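Long-range contacts in arginase 1, mitochondrial (Arabidopsis thaliana, PDB 6VSU), which hydrolyses L-arginine to urea and L-ornithine, and agmatine to urea and putrescine, using two manganese ions in each subunit: residues Gly52-Phe57 with Asp139-Tyr144; Pro167-Cys172 with Ser183-Met188; Leu196-Ile201 with Phe215-Tyr220. All coordinates share one frame; numbering follows the deposited sequence.

The three contacts lie in series along the chain and illustrate how a parallel beta sheet presents an active site through the loops that leave its strands. Contact 1 joins the loop after strand 43-48 to the turn leading into helix 143-154. Contact 2, its centre about 12 Å from that of contact 1, lays the loop after strand 158-163 against helix 183-189, and the two share a manganese ion, held by His140 and Asp168. Contact 3 pairs strands 193-201 and 218-221, its centre about 12 Å from that of contact 2 and about 19 Å from that of contact 1. Metal chemistry occupies the first two, while the third is strand pairing at the sheet margin and meets contact 2 through Gln198 and Pro167.

Contact 1. Residues Gly52-Phe57 with Asp139-Tyr144; sequences GHNSSF and DHSISY. With MN (manganese (II) ion), chain B.
Asp139 reaches into the type I turn of Gly52-Ser55, and its side chain carries most of the contact. Its CB lies 3.2 Å from Ser55 OG. The next carbon, CG, sits between the backbone N and the carbonyl carbon (chi1 75°), a crowded position that directs the carboxylate to the turn, OD2 against Asn54 N. There OD2 receives a weak, bent hydrogen bond from Asn54 N, at 3.0 Å. Ser55 OG stands 3.2 Å from Asp139 OD2 and 2.9 Å from Gly52 O. The other oxygen, OD1, serves its own segment: it accepts Ser141 N at 2.8 Å, closing an Asx turn, and Ser141 OG at 2.6 Å on its syn side. That hydroxyl in turn accepts from Asn54 ND2 at 3.0 Å, lying 16° out of the Asn54 amide plane, while Asn54 OD1 bonds to Asn176. An alanine in place of Asp139 would probably leave Asn54 N and Ser141 N without this acceptor, and the Ser141 hydroxyl without the oxygen that fixes its direction, though Asn54 ND2 would still meet it. The contact is polar almost throughout: one carboxylate binds the turn with one oxygen and the start of the 3-10 segment with the other, which probably sets the backbone just before His140, whose ND1 coordinates manganese.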
loop_
_atom_site.group_PDB
_atom_site.type_symbol
_atom_site.label_atom_id
_atom_site.label_comp_id
_atom_site.label_asym_id
_atom_site.label_seq_id
_atom_site.Cartn_x
_atom_site.Cartn_y
_atom_site.Cartn_z
ATOM N N GLY E 52 17.648 17.450 -0.875
ATOM C CA GLY E 52 17.778 16.193 -0.095
ATOM C C GLY E 52 19.137 15.521 -0.220
ATOM O O GLY E 52 19.253 14.416 0.307
ATOM N N HIS E 53 20.112 16.098 -0.917
ATOM C CA HIS E 53 21.361 15.363 -1.243
ATOM C C HIS E 53 22.354 15.359 -0.056
ATOM O O HIS E 53 23.419 14.737 -0.163
ATOM C CB HIS E 53 21.994 15.867 -2.528
ATOM C CG HIS E 53 22.541 17.250 -2.427
ATOM N ND1 HIS E 53 21.727 18.368 -2.492
ATOM C CD2 HIS E 53 23.819 17.697 -2.268
ATOM C CE1 HIS E 53 22.491 19.458 -2.388
ATOM N NE2 HIS E 53 23.788 19.060 -2.246
ATOM N N ASN E 54 22.047 16.029 1.032
ATOM C CA ASN E 54 22.861 16.020 2.283
ATOM C C ASN E 54 22.356 14.942 3.258
ATOM O O ASN E 54 22.986 14.809 4.339
ATOM C CB ASN E 54 22.888 17.414 2.886
ATOM C CG ASN E 54 23.771 18.312 2.063
ATOM O OD1 ASN E 54 24.826 17.858 1.594
ATOM N ND2 ASN E 54 23.336 19.539 1.844
ATOM N N SER E 55 21.299 14.202 2.876
ATOM C CA SER E 55 20.695 13.076 3.623
ATOM C C SER E 55 21.677 11.910 3.660
ATOM O O SER E 55 22.376 11.703 2.731
ATOM C CB SER E 55 19.373 12.653 2.990
ATOM O OG SER E 55 18.462 13.720 3.014
ATOM N N SER E 56 21.672 11.146 4.718
ATOM C CA SER E 56 22.601 10.003 4.898
ATOM C C SER E 56 21.920 8.708 4.474
ATOM O O SER E 56 22.620 7.762 4.352
ATOM C CB SER E 56 23.064 9.896 6.342
ATOM O OG SER E 56 21.932 9.873 7.232
ATOM N N PHE E 57 20.610 8.668 4.271
ATOM C CA PHE E 57 19.914 7.391 3.984
ATOM C C PHE E 57 19.009 7.515 2.742
ATOM O O PHE E 57 19.062 6.620 1.912
ATOM C CB PHE E 57 19.179 6.880 5.226
ATOM C CG PHE E 57 18.621 5.474 5.122
ATOM C CD1 PHE E 57 19.460 4.377 5.037
ATOM C CD2 PHE E 57 17.254 5.249 5.096
ATOM C CE1 PHE E 57 18.966 3.079 4.932
ATOM C CE2 PHE E 57 16.752 3.960 4.958
ATOM C CZ PHE E 57 17.607 2.879 4.888
ATOM N N ASP E 139 15.968 18.333 3.415
ATOM C CA ASP E 139 16.627 17.650 4.552
ATOM C C ASP E 139 17.133 18.708 5.564
ATOM O O ASP E 139 17.110 19.903 5.273
ATOM C CB ASP E 139 17.674 16.671 4.033
ATOM C CG ASP E 139 18.986 17.270 3.509
ATOM O OD1 ASP E 139 19.537 18.222 4.160
ATOM O OD2 ASP E 139 19.484 16.718 2.470
ATOM N N HIS E 140 17.583 18.278 6.736
ATOM C CA HIS E 140 17.904 19.190 7.869
ATOM C C HIS E 140 19.175 20.017 7.582
ATOM O O HIS E 140 19.450 20.898 8.337
ATOM C CB HIS E 140 18.006 18.385 9.189
ATOM C CG HIS E 140 17.346 19.101 10.291
ATOM N ND1 HIS E 140 16.717 18.460 11.311
ATOM C CD2 HIS E 140 17.130 20.414 10.453
ATOM C CE1 HIS E 140 16.168 19.350 12.089
ATOM N NE2 HIS E 140 16.438 20.540 11.596
ATOM N N SER E 141 19.899 19.792 6.485
ATOM C CA SER E 141 21.111 20.584 6.180
ATOM C C SER E 141 20.735 22.051 6.006
ATOM O O SER E 141 21.598 22.929 6.265
ATOM C CB SER E 141 21.899 20.068 5.021
ATOM O OG SER E 141 21.192 20.197 3.825
ATOM N N ILE E 142 19.512 22.315 5.600
ATOM C CA ILE E 142 19.125 23.683 5.197
ATOM C C ILE E 142 18.988 24.589 6.437
ATOM O O ILE E 142 19.076 25.822 6.289
ATOM C CB ILE E 142 17.852 23.611 4.372
ATOM C CG1 ILE E 142 16.651 23.359 5.268
ATOM C CG2 ILE E 142 18.030 22.582 3.245
ATOM C CD1 ILE E 142 15.372 23.339 4.544
ATOM N N SER E 143 18.802 24.009 7.615
ATOM C CA SER E 143 18.655 24.789 8.845
ATOM C C SER E 143 19.881 25.671 9.055
ATOM O O SER E 143 19.715 26.792 9.523
ATOM C CB SER E 143 18.405 23.875 9.980
ATOM O OG SER E 143 17.065 23.410 9.938
ATOM N N TYR E 144 21.069 25.222 8.671
ATOM C CA TYR E 144 22.315 26.003 8.870
ATOM C C TYR E 144 22.215 27.299 8.078
ATOM O O TYR E 144 22.286 28.376 8.666
ATOM C CB TYR E 144 23.577 25.198 8.547
ATOM C CG TYR E 144 24.858 25.989 8.390
ATOM C CD1 TYR E 144 25.140 27.096 9.171
ATOM C CD2 TYR E 144 25.836 25.597 7.488
ATOM C CE1 TYR E 144 26.361 27.777 9.101
ATOM C CE2 TYR E 144 27.044 26.289 7.374
ATOM C CZ TYR E 144 27.311 27.394 8.177
ATOM O OH TYR E 144 28.495 28.071 8.059
HETATM MN MN MN B . 17.318 16.325 11.946
HETATM O O HOH W 1 17.756 14.280 12.362
HETATM O O HOH W 2 18.649 15.243 10.228
#

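Contact 2. Residues Pro167-Cys172 with Ser183-Met188; sequences PDIYDC and SFARIM. With MN (manganese (II) ion), chain B; ORN (L-ornithine), chain C.
The metal-binding loop that follows strand 158-163 of the arginase fold rests here on the first turn of helix 183-189, with Asp168 and Ile169 set against Phe184 and Ala185. Asp168 serves the metal and the helix at once. OD2 of its side chain binds manganese at 1.9 Å, in company with His140, Asp164 and Asp249, while OD1 accepts water 1, itself a manganese ligand, and a weak bond from the NE of bound ornithine. Its backbone oxygen accepts Phe184 N at 3.1 Å, nearly along the C=O axis, so the residue that holds the metal is tied directly to the helix start. Asp168 CB also lies 3.9 Å from Phe184 CD1; the Phe184 ring stacks with that of His162. Ile169 lays CG1 alongside the helix, 4.1 Å from Ala185 CB, and this methyl also touches the carbonyl oxygens of Ile169 and Tyr170. Tyr170 itself turns away from the helix, and its OH donates to ornithine O at 2.8 Å. Farther along, bends at chi2 (-68°) and chi3 (82°) bring the Arg186 guanidinium back to the loop. Glu189 and the carbonyl of Lys177 provide it with further partners. The guanidinium stands perpendicular to the Asp171 carboxylate, whose OD1 makes a long salt bridge to Arg186 NH2 at 3.5 Å. The closer grip is on the backbone: Arg186 NH1 at 2.7 Å and Arg186 NH2 at 2.8 Å converge end-on upon Asp171 O, which lies in the guanidinium plane.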
loop_
_atom_site.group_PDB
_atom_site.type_symbol
_atom_site.label_atom_id
_atom_site.label_comp_id
_atom_site.label_asym_id
_atom_site.label_seq_id
_atom_site.Cartn_x
_atom_site.Cartn_y
_atom_site.Cartn_z
ATOM N N PRO E 167 20.132 14.771 17.398
ATOM C CA PRO E 167 20.694 16.099 17.697
ATOM C C PRO E 167 21.348 16.821 16.514
ATOM O O PRO E 167 21.562 17.980 16.591
ATOM C CB PRO E 167 21.710 15.820 18.811
ATOM C CG PRO E 167 21.981 14.365 18.716
ATOM C CD PRO E 167 20.799 13.673 18.087
ATOM N N ASP E 168 21.667 16.089 15.445
ATOM C CA ASP E 168 22.295 16.611 14.201
ATOM C C ASP E 168 23.551 17.447 14.496
ATOM O O ASP E 168 23.727 18.550 13.939
ATOM C CB ASP E 168 21.231 17.338 13.385
ATOM C CG ASP E 168 20.164 16.375 12.899
ATOM O OD1 ASP E 168 20.436 15.166 12.878
ATOM O OD2 ASP E 168 19.091 16.846 12.537
ATOM N N ILE E 169 24.460 16.930 15.294
ATOM C CA ILE E 169 25.544 17.779 15.833
ATOM C C ILE E 169 26.901 17.097 15.709
ATOM O O ILE E 169 27.900 17.566 16.353
ATOM C CB ILE E 169 25.115 18.152 17.243
ATOM C CG1 ILE E 169 25.710 19.503 17.587
ATOM C CG2 ILE E 169 25.438 17.093 18.282
ATOM C CD1 ILE E 169 25.183 20.037 18.899
ATOM N N TYR E 170 26.975 16.057 14.880
ATOM C CA TYR E 170 28.250 15.447 14.473
ATOM C C TYR E 170 29.063 16.560 13.788
ATOM O O TYR E 170 28.537 17.430 13.114
ATOM C CB TYR E 170 28.075 14.322 13.456
ATOM C CG TYR E 170 27.366 13.067 13.885
ATOM C CD1 TYR E 170 28.073 12.014 14.440
ATOM C CD2 TYR E 170 26.018 12.880 13.641
ATOM C CE1 TYR E 170 27.468 10.805 14.749
ATOM C CE2 TYR E 170 25.393 11.689 13.982
ATOM C CZ TYR E 170 26.109 10.639 14.534
ATOM O OH TYR E 170 25.526 9.432 14.867
ATOM N N ASP E 171 30.346 16.543 14.052
ATOM C CA ASP E 171 31.305 17.474 13.447
ATOM C C ASP E 171 31.178 17.409 11.916
ATOM O O ASP E 171 31.097 18.468 11.261
ATOM C CB ASP E 171 32.714 17.137 13.927
ATOM C CG ASP E 171 33.717 18.046 13.262
ATOM O OD1 ASP E 171 33.507 19.275 13.316
ATOM O OD2 ASP E 171 34.605 17.515 12.611
ATOM N N CYS E 172 31.194 16.208 11.358
ATOM C CA CYS E 172 31.346 16.000 9.897
ATOM C C CYS E 172 30.877 14.589 9.524
ATOM O O CYS E 172 31.765 13.740 9.282
ATOM C CB CYS E 172 32.812 16.135 9.495
ATOM S SG CYS E 172 32.957 16.482 7.733
ATOM N N SER E 183 24.084 19.900 10.919
ATOM C CA SER E 183 23.720 21.309 10.655
ATOM C C SER E 183 23.734 22.124 11.965
ATOM O O SER E 183 24.068 23.354 11.905
ATOM C CB SER E 183 22.463 21.442 9.899
ATOM O OG SER E 183 21.545 20.585 10.438
ATOM N N PHE E 184 23.507 21.484 13.112
ATOM C CA PHE E 184 23.461 22.205 14.419
ATOM C C PHE E 184 24.886 22.382 14.963
ATOM O O PHE E 184 25.116 23.313 15.687
ATOM C CB PHE E 184 22.453 21.535 15.355
ATOM C CG PHE E 184 21.059 21.879 14.925
ATOM C CD1 PHE E 184 20.453 21.164 13.919
ATOM C CD2 PHE E 184 20.410 22.989 15.446
ATOM C CE1 PHE E 184 19.206 21.547 13.447
ATOM C CE2 PHE E 184 19.173 23.382 14.975
ATOM C CZ PHE E 184 18.580 22.650 13.971
ATOM N N ALA E 185 25.842 21.570 14.541
ATOM C CA ALA E 185 27.267 21.833 14.777
ATOM C C ALA E 185 27.663 23.073 13.964
ATOM O O ALA E 185 28.216 24.031 14.523
ATOM C CB ALA E 185 28.091 20.602 14.453
ATOM N N ARG E 186 27.298 23.130 12.700
ATOM C CA ARG E 186 27.582 24.331 11.891
ATOM C C ARG E 186 26.998 25.560 12.600
ATOM O O ARG E 186 27.689 26.597 12.678
ATOM C CB ARG E 186 27.068 24.206 10.456
ATOM C CG ARG E 186 27.700 23.072 9.647
ATOM C CD ARG E 186 29.173 23.200 9.293
ATOM N NE ARG E 186 30.015 22.775 10.401
ATOM C CZ ARG E 186 30.334 21.492 10.673
ATOM N NH1 ARG E 186 29.872 20.497 9.912
ATOM N NH2 ARG E 186 31.084 21.207 11.731
ATOM N N ILE E 187 25.768 25.473 13.070
ATOM C CA ILE E 187 25.081 26.642 13.677
ATOM C C ILE E 187 25.799 27.038 14.988
ATOM O O ILE E 187 25.973 28.249 15.228
ATOM C CB ILE E 187 23.583 26.330 13.869
ATOM C CG1 ILE E 187 22.785 26.371 12.565
ATOM C CG2 ILE E 187 22.967 27.256 14.899
ATOM C CD1 ILE E 187 21.376 25.777 12.723
ATOM N N MET E 188 26.165 26.074 15.836
ATOM C CA MET E 188 26.772 26.423 17.138
ATOM C C MET E 188 28.191 26.953 16.878
ATOM O O MET E 188 28.566 27.905 17.563
ATOM C CB MET E 188 26.743 25.266 18.136
ATOM C CG MET E 188 25.346 24.834 18.621
ATOM S SD MET E 188 24.193 26.179 19.109
ATOM C CE MET E 188 24.927 26.525 20.702
HETATM MN MN MN B . 17.318 16.325 11.946
HETATM N N ORN C . 22.229 7.508 11.360
HETATM C CA ORN C . 22.173 8.974 11.586
HETATM C CB ORN C . 20.759 9.487 11.322
HETATM C CG ORN C . 20.665 10.981 11.071
HETATM C CD ORN C . 19.243 11.434 10.795
HETATM N NE ORN C . 18.998 12.864 10.965
HETATM C C ORN C . 22.589 9.297 13.027
HETATM O O ORN C . 23.239 8.451 13.643
HETATM O OXT ORN C . 22.251 10.392 13.469
HETATM O O HOH W 1 17.756 14.280 12.362
HETATM O O HOH W 2 18.649 15.243 10.228
#

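Contact 3. Residues Leu196-Ile201 with Phe215-Tyr220; sequences LLQVGI and FGVEQY
Tyr220 O collects several donors where strand 193-201 turns its corner: Ile201 N at 3.3 Å, in the carbonyl plane, together with weak bonds from Gly200 N and from water 4. The Gly200 N-H is shared, since water 4 also accepts from Gly200 N, at 2.9 Å. Before the corner in the chain the backbones run parallel, in register Leu197 with Glu218 and Gln198 with Gln219. Glu218 N donates to Leu196 O, Gln198 N to Glu218 O, and Tyr220 N to Gln198 O, the last at 2.7 Å. These bonds close a beta-alpha-beta crossover in which strand 193-201, helix 206-215 and strand 218-221 follow one another; the helix ends in a Schellman motif at Gly216, and strand 218-221 is outermost in this chain's sheet. On one face Gln198 and Gln219 both hold CG anti to the carbonyl carbon (chi1 -63° and -74°) and run extended, which lays their amides side by side with planes only 1° apart. Gln219 NE2 donates to Gln198 OE1 at 3.0 Å, nearly straight, and adds a weak bond to Gly208 O. Since Gln198 NE2 gives its hydrogens to Pro167 O and His162 ND1, the Gln198 amide is held from both ends and is likely to be fixed in its flip. Val217 CG1 crosses beside that amide, 3.3 Å from Gln198 OE1, and also meets Leu196 CD2. The opposite face carries Leu197, Val199, Glu218 and Tyr220. Leu197 CD2 and Val199 CG2 touch the Tyr220 ring, and helix 225-232 packs on this tyrosine as well. Alongside, Leu197 CD1 rests 3.8 Å from Glu218 OE1, an oxygen that also forms a salt bridge with Arg195. The other carboxylate oxygen, Glu218 OE2, accepts from water 3 at 2.9 Å; this water also donates to Gly216 O and accepts from Leu196 N.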
loop_
_atom_site.group_PDB
_atom_site.type_symbol
_atom_site.label_atom_id
_atom_site.label_comp_id
_atom_site.label_asym_id
_atom_site.label_seq_id
_atom_site.Cartn_x
_atom_site.Cartn_y
_atom_site.Cartn_z
ATOM N N LEU E 196 20.291 26.621 22.462
ATOM C CA LEU E 196 19.738 25.542 21.628
ATOM C C LEU E 196 19.131 24.485 22.552
ATOM O O LEU E 196 19.882 23.822 23.300
ATOM C CB LEU E 196 20.843 24.944 20.763
ATOM C CG LEU E 196 20.447 23.771 19.857
ATOM C CD1 LEU E 196 19.339 24.127 18.911
ATOM C CD2 LEU E 196 21.662 23.277 19.074
ATOM N N LEU E 197 17.799 24.411 22.525
ATOM C CA LEU E 197 17.020 23.369 23.195
ATOM C C LEU E 197 16.618 22.342 22.129
ATOM O O LEU E 197 15.942 22.741 21.133
ATOM C CB LEU E 197 15.766 23.984 23.785
ATOM C CG LEU E 197 15.933 24.630 25.140
ATOM C CD1 LEU E 197 16.646 25.966 24.985
ATOM C CD2 LEU E 197 14.583 24.787 25.863
ATOM N N GLN E 198 17.084 21.106 22.325
ATOM C CA GLN E 198 16.820 19.934 21.461
ATOM C C GLN E 198 15.828 19.067 22.228
ATOM O O GLN E 198 16.115 18.734 23.345
ATOM C CB GLN E 198 18.153 19.237 21.162
ATOM C CG GLN E 198 19.066 20.169 20.386
ATOM C CD GLN E 198 20.227 19.399 19.816
ATOM O OE1 GLN E 198 20.883 18.629 20.533
ATOM N NE2 GLN E 198 20.506 19.632 18.547
ATOM N N VAL E 199 14.650 18.864 21.649
ATOM C CA VAL E 199 13.497 18.176 22.268
ATOM C C VAL E 199 13.050 17.020 21.379
ATOM O O VAL E 199 12.863 17.227 20.188
ATOM C CB VAL E 199 12.347 19.168 22.514
ATOM C CG1 VAL E 199 11.194 18.433 23.190
ATOM C CG2 VAL E 199 12.855 20.335 23.340
ATOM N N GLY E 200 12.803 15.879 22.007
ATOM C CA GLY E 200 12.365 14.634 21.361
ATOM C C GLY E 200 13.486 13.722 20.985
ATOM O O GLY E 200 13.217 12.729 20.312
ATOM N N ILE E 201 14.680 13.972 21.505
ATOM C CA ILE E 201 15.914 13.228 21.119
ATOM C C ILE E 201 15.762 11.773 21.576
ATOM O O ILE E 201 15.486 11.562 22.755
ATOM C CB ILE E 201 17.160 13.856 21.747
ATOM C CG1 ILE E 201 17.411 15.293 21.302
ATOM C CG2 ILE E 201 18.339 12.975 21.468
ATOM C CD1 ILE E 201 17.660 15.426 19.820
ATOM N N PHE E 215 29.222 22.641 23.125
ATOM C CA PHE E 215 28.502 23.861 22.698
ATOM C C PHE E 215 27.518 24.333 23.761
ATOM O O PHE E 215 26.843 25.330 23.513
ATOM C CB PHE E 215 27.797 23.654 21.356
ATOM C CG PHE E 215 28.734 23.408 20.215
ATOM C CD1 PHE E 215 29.690 24.340 19.854
ATOM C CD2 PHE E 215 28.667 22.212 19.519
ATOM C CE1 PHE E 215 30.556 24.096 18.804
ATOM C CE2 PHE E 215 29.527 21.973 18.460
ATOM C CZ PHE E 215 30.476 22.914 18.110
ATOM N N GLY E 216 27.375 23.599 24.856
ATOM C CA GLY E 216 26.387 23.956 25.893
ATOM C C GLY E 216 24.959 23.826 25.400
ATOM O O GLY E 216 24.125 24.736 25.679
ATOM N N VAL E 217 24.684 22.784 24.650
ATOM C CA VAL E 217 23.325 22.499 24.096
ATOM C C VAL E 217 22.483 21.945 25.255
ATOM O O VAL E 217 23.040 21.206 26.082
ATOM C CB VAL E 217 23.426 21.495 22.929
ATOM C CG1 VAL E 217 22.086 21.091 22.355
ATOM C CG2 VAL E 217 24.271 22.058 21.834
ATOM N N GLU E 218 21.213 22.294 25.330
ATOM C CA GLU E 218 20.261 21.697 26.294
ATOM C C GLU E 218 19.489 20.570 25.598
ATOM O O GLU E 218 18.661 20.890 24.732
ATOM C CB GLU E 218 19.352 22.793 26.800
ATOM C CG GLU E 218 20.138 23.845 27.560
ATOM C CD GLU E 218 19.340 25.127 27.754
ATOM O OE1 GLU E 218 18.210 24.986 28.347
ATOM O OE2 GLU E 218 19.800 26.223 27.231
ATOM N N GLN E 219 19.819 19.311 25.899
ATOM C CA GLN E 219 19.317 18.130 25.172
ATOM C C GLN E 219 18.240 17.481 26.036
ATOM O O GLN E 219 18.574 17.018 27.110
ATOM C CB GLN E 219 20.438 17.147 24.833
ATOM C CG GLN E 219 21.304 17.685 23.710
ATOM C CD GLN E 219 22.463 16.810 23.286
ATOM O OE1 GLN E 219 23.016 16.087 24.108
ATOM N NE2 GLN E 219 22.870 16.923 22.024
ATOM N N TYR E 220 16.998 17.415 25.577
ATOM C CA TYR E 220 15.907 16.704 26.281
ATOM C C TYR E 220 15.697 15.387 25.529
ATOM O O TYR E 220 15.323 15.429 24.381
ATOM C CB TYR E 220 14.661 17.588 26.408
ATOM C CG TYR E 220 14.910 18.794 27.264
ATOM C CD1 TYR E 220 14.778 18.699 28.634
ATOM C CD2 TYR E 220 15.431 19.964 26.757
ATOM C CE1 TYR E 220 15.112 19.741 29.472
ATOM C CE2 TYR E 220 15.718 21.039 27.577
ATOM C CZ TYR E 220 15.547 20.936 28.935
ATOM O OH TYR E 220 15.854 21.959 29.796
HETATM O O HOH W 3 21.930 26.076 25.272
HETATM O O HOH W 4 12.063 15.285 24.754
#